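AbyA5 (Verrucosispora maris, PDB 4YWF) catalyses the elimination of acetate in spirotetronate biosynthesis as an esterase-like lyase of the alpha/beta-hydrolase superfamily. Local coordinates at residues L233-A241 with V292-A300; V243-Q253 with F276-L284. The protein carries 4 engineered substitutions. All blocks are in the same frame, centred on the assembly; numbering follows the deposited sequence.

Contact 1: L233-A241 with V292-A300; sequences LRGIVTAGA and VRIPVAYVA
Strands 233-239 and 296-301 are parallel neighbours in the central sheet of the alpha/beta-hydrolase fold. Residues Ile236 to Ala239 pair in order with Val296 to Val299. Ile236 bonds the other strand through both backbone atoms: its N gives to Pro295 O (3.0 Å), and its O accepts from Ala297 N (2.9 Å). Thr238 repeats the pattern with Ala297 O and Val299 N. The ladder ends at Gly240 N, whose bond to Val299 O is bent (131° at the hydrogen). Ile236 and Val296 pack on helix 218-226. On the other face, Val237, Ala297 and Val299 meet helix 337-351. Ile294 CD1 lies 3.8 Å from Ile236 CG1. Thr238 and Tyr298 run side by side, with Thr238 CG2 3.5 Å from Tyr298 CD2. Thr238 OG1 turns instead to Ala215 O of strand 207-215. Tyr298 carries CG opposite its own backbone N (chi1 -175°), which carries the ring past Thr238 to the loop residues Gly240 and Ala241. Gly240 N sits over one ring face. Ala241 CB lies 3.8 Å from Tyr298 CE2. At the far end, Tyr298 OH donates to Ala241 O at 2.7 Å, and this acceptor lies in the plane of the ring.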
loop_
_atom_site.group_PDB
_atom_site.type_symbol
_atom_site.label_atom_id
_atom_site.label_comp_id
_atom_site.label_asym_id
_atom_site.label_seq_id
_atom_site.Cartn_x
_atom_site.Cartn_y
_atom_site.Cartn_z
ATOM N N LEU A 233 -12.097 12.451 3.175
ATOM C CA LEU A 233 -11.421 11.497 4.041
ATOM C C LEU A 233 -11.899 11.661 5.444
ATOM O O LEU A 233 -11.530 12.612 6.047
ATOM C CB LEU A 233 -9.898 11.619 4.013
ATOM C CG LEU A 233 -9.191 11.347 2.703
ATOM C CD1 LEU A 233 -7.689 11.648 2.793
ATOM C CD2 LEU A 233 -9.483 9.913 2.310
ATOM N N ARG A 234 -12.601 10.652 5.957
ATOM C CA ARG A 234 -13.192 10.649 7.279
ATOM C C ARG A 234 -12.385 9.807 8.302
ATOM O O ARG A 234 -12.688 9.796 9.486
ATOM C CB ARG A 234 -14.634 10.113 7.195
ATOM C CG ARG A 234 -15.668 10.972 6.422
ATOM C CD ARG A 234 -15.503 12.512 6.458
ATOM N NE ARG A 234 -15.368 13.134 7.777
ATOM C CZ ARG A 234 -14.716 14.297 8.020
ATOM N NH1 ARG A 234 -14.665 14.760 9.248
ATOM N NH2 ARG A 234 -14.120 15.035 7.052
ATOM N N GLY A 235 -11.384 9.073 7.830
ATOM C CA GLY A 235 -10.477 8.372 8.734
ATOM C C GLY A 235 -9.326 7.674 7.989
ATOM O O GLY A 235 -9.360 7.454 6.777
ATOM N N ILE A 236 -8.294 7.320 8.750
ATOM C CA ILE A 236 -7.079 6.776 8.202
ATOM C C ILE A 236 -6.684 5.626 9.094
ATOM O O ILE A 236 -6.754 5.750 10.332
ATOM C CB ILE A 236 -5.934 7.805 8.150
ATOM C CG1 ILE A 236 -6.267 8.919 7.160
ATOM C CG2 ILE A 236 -4.586 7.142 7.800
ATOM C CD1 ILE A 236 -5.262 10.073 7.267
ATOM N N VAL A 237 -6.297 4.540 8.447
ATOM C CA VAL A 237 -5.736 3.394 9.117
ATOM C C VAL A 237 -4.457 3.047 8.393
ATOM O O VAL A 237 -4.478 2.840 7.182
ATOM C CB VAL A 237 -6.687 2.153 9.116
ATOM C CG1 VAL A 237 -6.061 1.048 9.941
ATOM C CG2 VAL A 237 -8.044 2.526 9.655
ATOM N N THR A 238 -3.335 3.068 9.135
ATOM C CA THR A 238 -2.016 2.812 8.563
ATOM C C THR A 238 -1.155 1.844 9.467
ATOM O O THR A 238 -1.605 1.339 10.512
ATOM C CB THR A 238 -1.305 4.138 8.198
ATOM O OG1 THR A 238 -0.110 3.842 7.460
ATOM C CG2 THR A 238 -0.966 4.961 9.423
ATOM N N ALA A 239 0.021 1.499 8.986
ATOM C CA ALA A 239 0.926 0.614 9.683
ATOM C C ALA A 239 2.242 1.050 9.178
ATOM O O ALA A 239 2.439 1.081 7.988
ATOM C CB ALA A 239 0.666 -0.875 9.340
ATOM N N GLY A 240 3.110 1.509 10.057
ATOM C CA GLY A 240 4.475 1.848 9.636
ATOM C C GLY A 240 4.644 3.052 8.738
ATOM O O GLY A 240 5.579 3.102 7.924
ATOM N N ALA A 241 3.745 4.025 8.837
ATOM C CA ALA A 241 3.797 5.170 7.955
ATOM C C ALA A 241 4.956 6.015 8.371
ATOM O O ALA A 241 5.151 6.250 9.578
ATOM C CB ALA A 241 2.483 6.002 7.987
ATOM N N VAL A 292 -4.920 17.475 11.173
ATOM C CA VAL A 292 -5.633 16.227 10.812
ATOM C C VAL A 292 -6.752 16.055 11.795
ATOM O O VAL A 292 -6.463 15.756 12.967
ATOM C CB VAL A 292 -4.688 15.023 10.924
ATOM C CG1 VAL A 292 -5.409 13.704 10.699
ATOM C CG2 VAL A 292 -3.504 15.175 9.968
ATOM N N ARG A 293 -8.005 16.252 11.366
ATOM C CA ARG A 293 -9.157 16.216 12.299
ATOM C C ARG A 293 -10.108 15.017 12.106
ATOM O O ARG A 293 -11.326 15.117 12.218
ATOM C CB ARG A 293 -9.969 17.491 12.226
ATOM C CG ARG A 293 -9.492 18.534 13.214
ATOM C CD ARG A 293 -8.730 19.607 12.487
ATOM N NE ARG A 293 -7.905 20.345 13.436
ATOM C CZ ARG A 293 -7.593 21.638 13.339
ATOM N NH1 ARG A 293 -8.020 22.395 12.334
ATOM N NH2 ARG A 293 -6.854 22.175 14.284
ATOM N N ILE A 294 -9.499 13.865 11.942
ATOM C CA ILE A 294 -10.221 12.636 11.667
ATOM C C ILE A 294 -9.502 11.587 12.451
ATOM O O ILE A 294 -8.352 11.788 12.844
ATOM C CB ILE A 294 -10.166 12.279 10.171
ATOM C CG1 ILE A 294 -8.716 12.319 9.658
ATOM C CG2 ILE A 294 -11.065 13.230 9.378
ATOM C CD1 ILE A 294 -8.490 11.746 8.279
ATOM N N PRO A 295 -10.194 10.470 12.703
ATOM C CA PRO A 295 -9.498 9.452 13.439
ATOM C C PRO A 295 -8.351 8.865 12.612
ATOM O O PRO A 295 -8.410 8.801 11.358
ATOM C CB PRO A 295 -10.597 8.431 13.808
ATOM C CG PRO A 295 -11.836 8.898 13.138
ATOM C CD PRO A 295 -11.668 10.295 12.719
ATOM N N VAL A 296 -7.274 8.547 13.328
ATOM C CA VAL A 296 -6.101 7.960 12.775
ATOM C C VAL A 296 -5.664 6.818 13.624
ATOM O O VAL A 296 -5.450 6.974 14.819
ATOM C CB VAL A 296 -4.926 8.944 12.690
ATOM C CG1 VAL A 296 -3.739 8.237 12.096
ATOM C CG2 VAL A 296 -5.303 10.157 11.871
ATOM N N ALA A 297 -5.514 5.674 12.985
ATOM C CA ALA A 297 -5.056 4.424 13.626
ATOM C C ALA A 297 -3.743 4.016 12.973
ATOM O O ALA A 297 -3.585 4.199 11.763
ATOM C CB ALA A 297 -6.134 3.318 13.448
ATOM N N TYR A 298 -2.798 3.514 13.789
ATOM C CA TYR A 298 -1.462 3.213 13.356
ATOM C C TYR A 298 -0.872 1.981 14.048
ATOM O O TYR A 298 -0.733 1.894 15.296
ATOM C CB TYR A 298 -0.617 4.481 13.620
ATOM C CG TYR A 298 0.800 4.493 13.147
ATOM C CD1 TYR A 298 1.764 3.648 13.689
ATOM C CD2 TYR A 298 1.196 5.391 12.175
ATOM C CE1 TYR A 298 3.079 3.697 13.251
ATOM C CE2 TYR A 298 2.474 5.439 11.698
ATOM C CZ TYR A 298 3.421 4.592 12.225
ATOM O OH TYR A 298 4.716 4.694 11.752
ATOM N N VAL A 299 -0.479 1.038 13.263
ATOM C CA VAL A 299 0.219 -0.147 13.774
ATOM C C VAL A 299 1.724 0.102 13.649
ATOM O O VAL A 299 2.265 0.182 12.545
ATOM C CB VAL A 299 -0.101 -1.437 13.021
ATOM C CG1 VAL A 299 0.727 -2.585 13.653
ATOM C CG2 VAL A 299 -1.586 -1.784 13.051
ATOM N N ALA A 300 2.397 0.156 14.796
ATOM C CA ALA A 300 3.813 0.362 14.840
ATOM C C ALA A 300 4.536 -1.002 15.115
ATOM O O ALA A 300 4.029 -1.878 15.809
ATOM C CB ALA A 300 4.162 1.366 15.907
#

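Contact 2: V243-Q253 with F276-L284; sequences VAAFFTDKEWQ and FDHVRNWAL
Ala244 O, which faces the methyl of Ala283, takes two bonds from its own segment: Phe247 N at 3.0 Å and Thr248 OG1 at 3.2 Å, from opposite faces of the carbonyl plane. The contact belongs to the helical insertion after the sixth strand of the alpha/beta-hydrolase fold, where lids of this superfamily commonly sit. Leu284 N gives to Val243 O (2.8 Å) and ties the two segments by their backbones. Asp311 takes the backbone N atoms of Val243, Ala244 and Phe246. Phe247 fills the middle. Its CG lies opposite the carbonyl carbon (chi1 -63°), which turns the ring toward residues 279-283. Trp282 CB lies over one ring face, off toward its rim, and Phe246 CD2 sits over the centre of the other. Val279 CG2 meets the ring edge in plane, 3.7 Å from Phe247 CD1. Farther out, Gln253 and Phe276 run antiparallel to each other, side chain against side chain. Gln253 CG stands 3.8 Å from the centroid of the Phe276 ring, and the amide lies nearly flat on it, the planes 13° apart. A nearly straight bond from Gln253 NE2 to Phe246 O (2.8 Å) fixes the turn of that amide. The Phe276 edge points at the face of Phe246 in an offset edge-to-face pair, with planes at 71°. A serine in place of Phe276 would probably leave the Gln253 amide without its stacking surface and open a gap beside the Phe246 ring. Nearer solvent, Lys250 NZ reaches Asp277 OD1 in a weak salt bridge of 3.4 Å.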
loop_
_atom_site.group_PDB
_atom_site.type_symbol
_atom_site.label_atom_id
_atom_site.label_comp_id
_atom_site.label_asym_id
_atom_site.label_seq_id
_atom_site.Cartn_x
_atom_site.Cartn_y
_atom_site.Cartn_z
ATOM N N VAL A 243 6.809 9.751 8.946
ATOM C CA VAL A 243 6.180 11.022 9.375
ATOM C C VAL A 243 7.100 12.262 9.230
ATOM O O VAL A 243 6.820 13.136 8.414
ATOM C CB VAL A 243 5.705 10.945 10.808
ATOM C CG1 VAL A 243 5.042 12.257 11.172
ATOM C CG2 VAL A 243 4.780 9.729 10.993
ATOM N N ALA A 244 8.201 12.300 9.975
ATOM C CA ALA A 244 9.100 13.450 9.913
ATOM C C ALA A 244 10.544 13.079 9.914
ATOM O O ALA A 244 11.331 13.507 9.025
ATOM C CB ALA A 244 8.808 14.406 11.110
ATOM N N ALA A 245 10.918 12.406 10.997
ATOM C CA ALA A 245 12.248 11.872 11.155
ATOM C C ALA A 245 12.767 11.015 9.980
ATOM O O ALA A 245 13.963 11.074 9.653
ATOM C CB ALA A 245 12.371 11.070 12.424
ATOM N N PHE A 246 11.900 10.201 9.372
ATOM C CA PHE A 246 12.318 9.473 8.186
ATOM C C PHE A 246 12.942 10.436 7.110
ATOM O O PHE A 246 13.887 10.096 6.431
ATOM C CB PHE A 246 11.144 8.684 7.596
ATOM C CG PHE A 246 11.517 7.888 6.399
ATOM C CD1 PHE A 246 12.171 6.705 6.525
ATOM C CD2 PHE A 246 11.288 8.393 5.130
ATOM C CE1 PHE A 246 12.592 5.991 5.399
ATOM C CE2 PHE A 246 11.691 7.700 3.991
ATOM C CZ PHE A 246 12.330 6.486 4.128
ATOM N N PHE A 247 12.381 11.621 6.974
ATOM C CA PHE A 247 12.684 12.492 5.896
ATOM C C PHE A 247 13.856 13.406 6.263
ATOM O O PHE A 247 14.453 13.967 5.396
ATOM C CB PHE A 247 11.466 13.320 5.555
ATOM C CG PHE A 247 10.313 12.516 5.072
ATOM C CD1 PHE A 247 10.309 12.019 3.767
ATOM C CD2 PHE A 247 9.208 12.249 5.906
ATOM C CE1 PHE A 247 9.250 11.270 3.279
ATOM C CE2 PHE A 247 8.166 11.482 5.417
ATOM C CZ PHE A 247 8.199 10.966 4.130
ATOM N N THR A 248 14.175 13.524 7.544
ATOM C CA THR A 248 15.134 14.537 8.044
ATOM C C THR A 248 16.278 13.974 8.860
ATOM O O THR A 248 17.255 14.671 9.098
ATOM C CB THR A 248 14.430 15.581 8.979
ATOM O OG1 THR A 248 14.004 14.906 10.149
ATOM C CG2 THR A 248 13.207 16.257 8.278
ATOM N N ASP A 249 16.177 12.749 9.328
ATOM C CA ASP A 249 17.238 12.215 10.219
ATOM C C ASP A 249 18.270 11.526 9.380
ATOM O O ASP A 249 18.050 10.407 8.920
ATOM C CB ASP A 249 16.674 11.233 11.208
ATOM C CG ASP A 249 17.724 10.632 12.102
ATOM O OD1 ASP A 249 18.948 10.811 11.878
ATOM O OD2 ASP A 249 17.322 9.945 13.044
ATOM N N LYS A 250 19.407 12.197 9.177
ATOM C CA LYS A 250 20.491 11.662 8.311
ATOM C C LYS A 250 21.234 10.398 8.771
ATOM O O LYS A 250 21.504 9.491 7.942
ATOM C CB LYS A 250 21.500 12.797 8.024
ATOM C CG LYS A 250 20.934 13.863 7.136
ATOM C CD LYS A 250 20.636 13.307 5.746
ATOM C CE LYS A 250 20.362 14.415 4.733
ATOM N NZ LYS A 250 19.305 14.096 3.711
ATOM N N GLU A 251 21.540 10.271 10.068
ATOM C CA GLU A 251 22.123 9.005 10.567
ATOM C C GLU A 251 21.159 7.848 10.353
ATOM O O GLU A 251 21.589 6.774 9.945
ATOM C CB GLU A 251 22.541 9.038 12.068
ATOM N N TRP A 252 19.861 8.068 10.607
ATOM C CA TRP A 252 18.864 6.990 10.369
ATOM C C TRP A 252 18.840 6.581 8.871
ATOM O O TRP A 252 18.943 5.427 8.551
ATOM C CB TRP A 252 17.455 7.415 10.771
ATOM C CG TRP A 252 16.462 6.322 10.529
ATOM C CD1 TRP A 252 15.624 6.184 9.443
ATOM C CD2 TRP A 252 16.169 5.240 11.394
ATOM N NE1 TRP A 252 14.855 5.061 9.592
ATOM C CE2 TRP A 252 15.176 4.458 10.771
ATOM C CE3 TRP A 252 16.640 4.848 12.641
ATOM C CZ2 TRP A 252 14.647 3.355 11.356
ATOM C CZ3 TRP A 252 16.130 3.708 13.203
ATOM C CH2 TRP A 252 15.139 2.987 12.574
ATOM N N GLN A 253 18.739 7.570 8.000
ATOM C CA GLN A 253 18.796 7.360 6.533
ATOM C C GLN A 253 19.991 6.543 6.059
ATOM O O GLN A 253 19.840 5.643 5.215
ATOM C CB GLN A 253 18.754 8.694 5.856
ATOM C CG GLN A 253 17.388 9.344 6.019
ATOM C CD GLN A 253 17.340 10.722 5.454
ATOM O OE1 GLN A 253 18.351 11.224 4.975
ATOM N NE2 GLN A 253 16.183 11.381 5.570
ATOM N N PHE A 276 17.036 11.194 -0.585
ATOM C CA PHE A 276 16.714 11.790 0.719
ATOM C C PHE A 276 16.692 13.306 0.743
ATOM O O PHE A 276 15.800 13.891 1.355
ATOM C CB PHE A 276 17.617 11.237 1.771
ATOM C CG PHE A 276 17.311 9.820 2.091
ATOM C CD1 PHE A 276 16.011 9.456 2.527
ATOM C CD2 PHE A 276 18.255 8.848 1.977
ATOM C CE1 PHE A 276 15.694 8.143 2.806
ATOM C CE2 PHE A 276 17.956 7.555 2.270
ATOM C CZ PHE A 276 16.681 7.190 2.679
ATOM N N ASP A 277 17.611 13.937 0.000
ATOM C CA ASP A 277 17.587 15.355 -0.176
ATOM C C ASP A 277 16.336 15.696 -0.879
ATOM O O ASP A 277 15.652 16.697 -0.559
ATOM C CB ASP A 277 18.755 15.867 -1.036
ATOM C CG ASP A 277 20.010 16.049 -0.262
ATOM O OD1 ASP A 277 19.994 15.991 1.010
ATOM O OD2 ASP A 277 21.032 16.239 -0.935
ATOM N N HIS A 278 16.002 14.858 -1.850
ATOM C CA HIS A 278 14.805 15.106 -2.624
ATOM C C HIS A 278 13.527 15.149 -1.741
ATOM O O HIS A 278 12.632 15.932 -2.012
ATOM C CB HIS A 278 14.697 14.095 -3.782
ATOM C CG HIS A 278 13.554 14.365 -4.707
ATOM N ND1 HIS A 278 13.488 15.476 -5.513
ATOM C CD2 HIS A 278 12.418 13.673 -4.939
ATOM C CE1 HIS A 278 12.364 15.468 -6.197
ATOM N NE2 HIS A 278 11.696 14.379 -5.870
ATOM N N VAL A 279 13.461 14.335 -0.703
ATOM C CA VAL A 279 12.193 14.189 0.068
ATOM C C VAL A 279 12.289 14.951 1.399
ATOM O O VAL A 279 11.398 14.839 2.255
ATOM C CB VAL A 279 11.834 12.709 0.322
ATOM C CG1 VAL A 279 11.616 11.991 -1.004
ATOM C CG2 VAL A 279 12.925 11.970 1.113
ATOM N N ARG A 280 13.360 15.745 1.546
ATOM C CA ARG A 280 13.609 16.432 2.821
ATOM C C ARG A 280 12.409 17.284 3.250
ATOM O O ARG A 280 11.942 17.127 4.366
ATOM C CB ARG A 280 14.935 17.196 2.833
ATOM C CG ARG A 280 15.043 18.410 1.896
ATOM C CD ARG A 280 16.507 18.874 1.774
ATOM N NE ARG A 280 16.638 20.200 1.171
ATOM C CZ ARG A 280 16.599 20.457 -0.138
ATOM N NH1 ARG A 280 16.423 19.474 -1.021
ATOM N NH2 ARG A 280 16.724 21.714 -0.569
ATOM N N ASN A 281 11.815 18.066 2.378
ATOM C CA ASN A 281 10.717 18.907 2.820
ATOM C C ASN A 281 9.349 18.211 2.817
ATOM O O ASN A 281 8.328 18.864 2.879
ATOM C CB ASN A 281 10.707 20.230 2.044
ATOM C CG ASN A 281 12.048 20.989 2.183
ATOM O OD1 ASN A 281 12.578 21.170 3.295
ATOM N ND2 ASN A 281 12.593 21.433 1.069
ATOM N N TRP A 282 9.333 16.876 2.746
ATOM C CA TRP A 282 8.066 16.129 2.830
ATOM C C TRP A 282 7.636 15.847 4.251
ATOM O O TRP A 282 6.538 15.305 4.476
ATOM C CB TRP A 282 8.207 14.802 2.072
ATOM C CG TRP A 282 8.384 14.956 0.602
ATOM C CD1 TRP A 282 8.597 16.153 -0.136
ATOM C CD2 TRP A 282 8.390 13.898 -0.349
ATOM N NE1 TRP A 282 8.707 15.846 -1.483
ATOM C CE2 TRP A 282 8.583 14.480 -1.639
ATOM C CE3 TRP A 282 8.191 12.517 -0.247
ATOM C CZ2 TRP A 282 8.612 13.709 -2.802
ATOM C CZ3 TRP A 282 8.234 11.742 -1.416
ATOM C CH2 TRP A 282 8.445 12.334 -2.662
ATOM N N ALA A 283 8.477 16.174 5.221
ATOM C CA ALA A 283 8.144 15.901 6.607
ATOM C C ALA A 283 6.797 16.520 6.987
ATOM O O ALA A 283 6.484 17.631 6.594
ATOM C CB ALA A 283 9.209 16.452 7.506
ATOM N N LEU A 284 5.991 15.771 7.720
ATOM C CA LEU A 284 4.847 16.316 8.429
ATOM C C LEU A 284 5.285 17.052 9.719
ATOM O O LEU A 284 5.930 16.476 10.636
ATOM C CB LEU A 284 3.839 15.220 8.756
ATOM C CG LEU A 284 3.271 14.463 7.547
ATOM C CD1 LEU A 284 2.623 13.179 7.976
ATOM C CD2 LEU A 284 2.264 15.336 6.820
#

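How the contacts relate
The centres of the two contacts lie 20 Å apart. Contact 1 is part of the sheet, and contact 2 lies in the helical region beyond the ends of its strands. Along the chain, strand 233-239 comes first. Segments 243-253 and 276-284 follow, and segment 292-300 then returns to the sheet. Both halves of contact 2 therefore belong to the excursion between two adjacent parallel strands. Helix 218-226 links the two places: its Leu224 meets Ile236 and Val296 of contact 1 and Leu284 of contact 2. Contact 1 thus joins the two strands that flank the excursion, while contact 2 packs two parts of the excursion together.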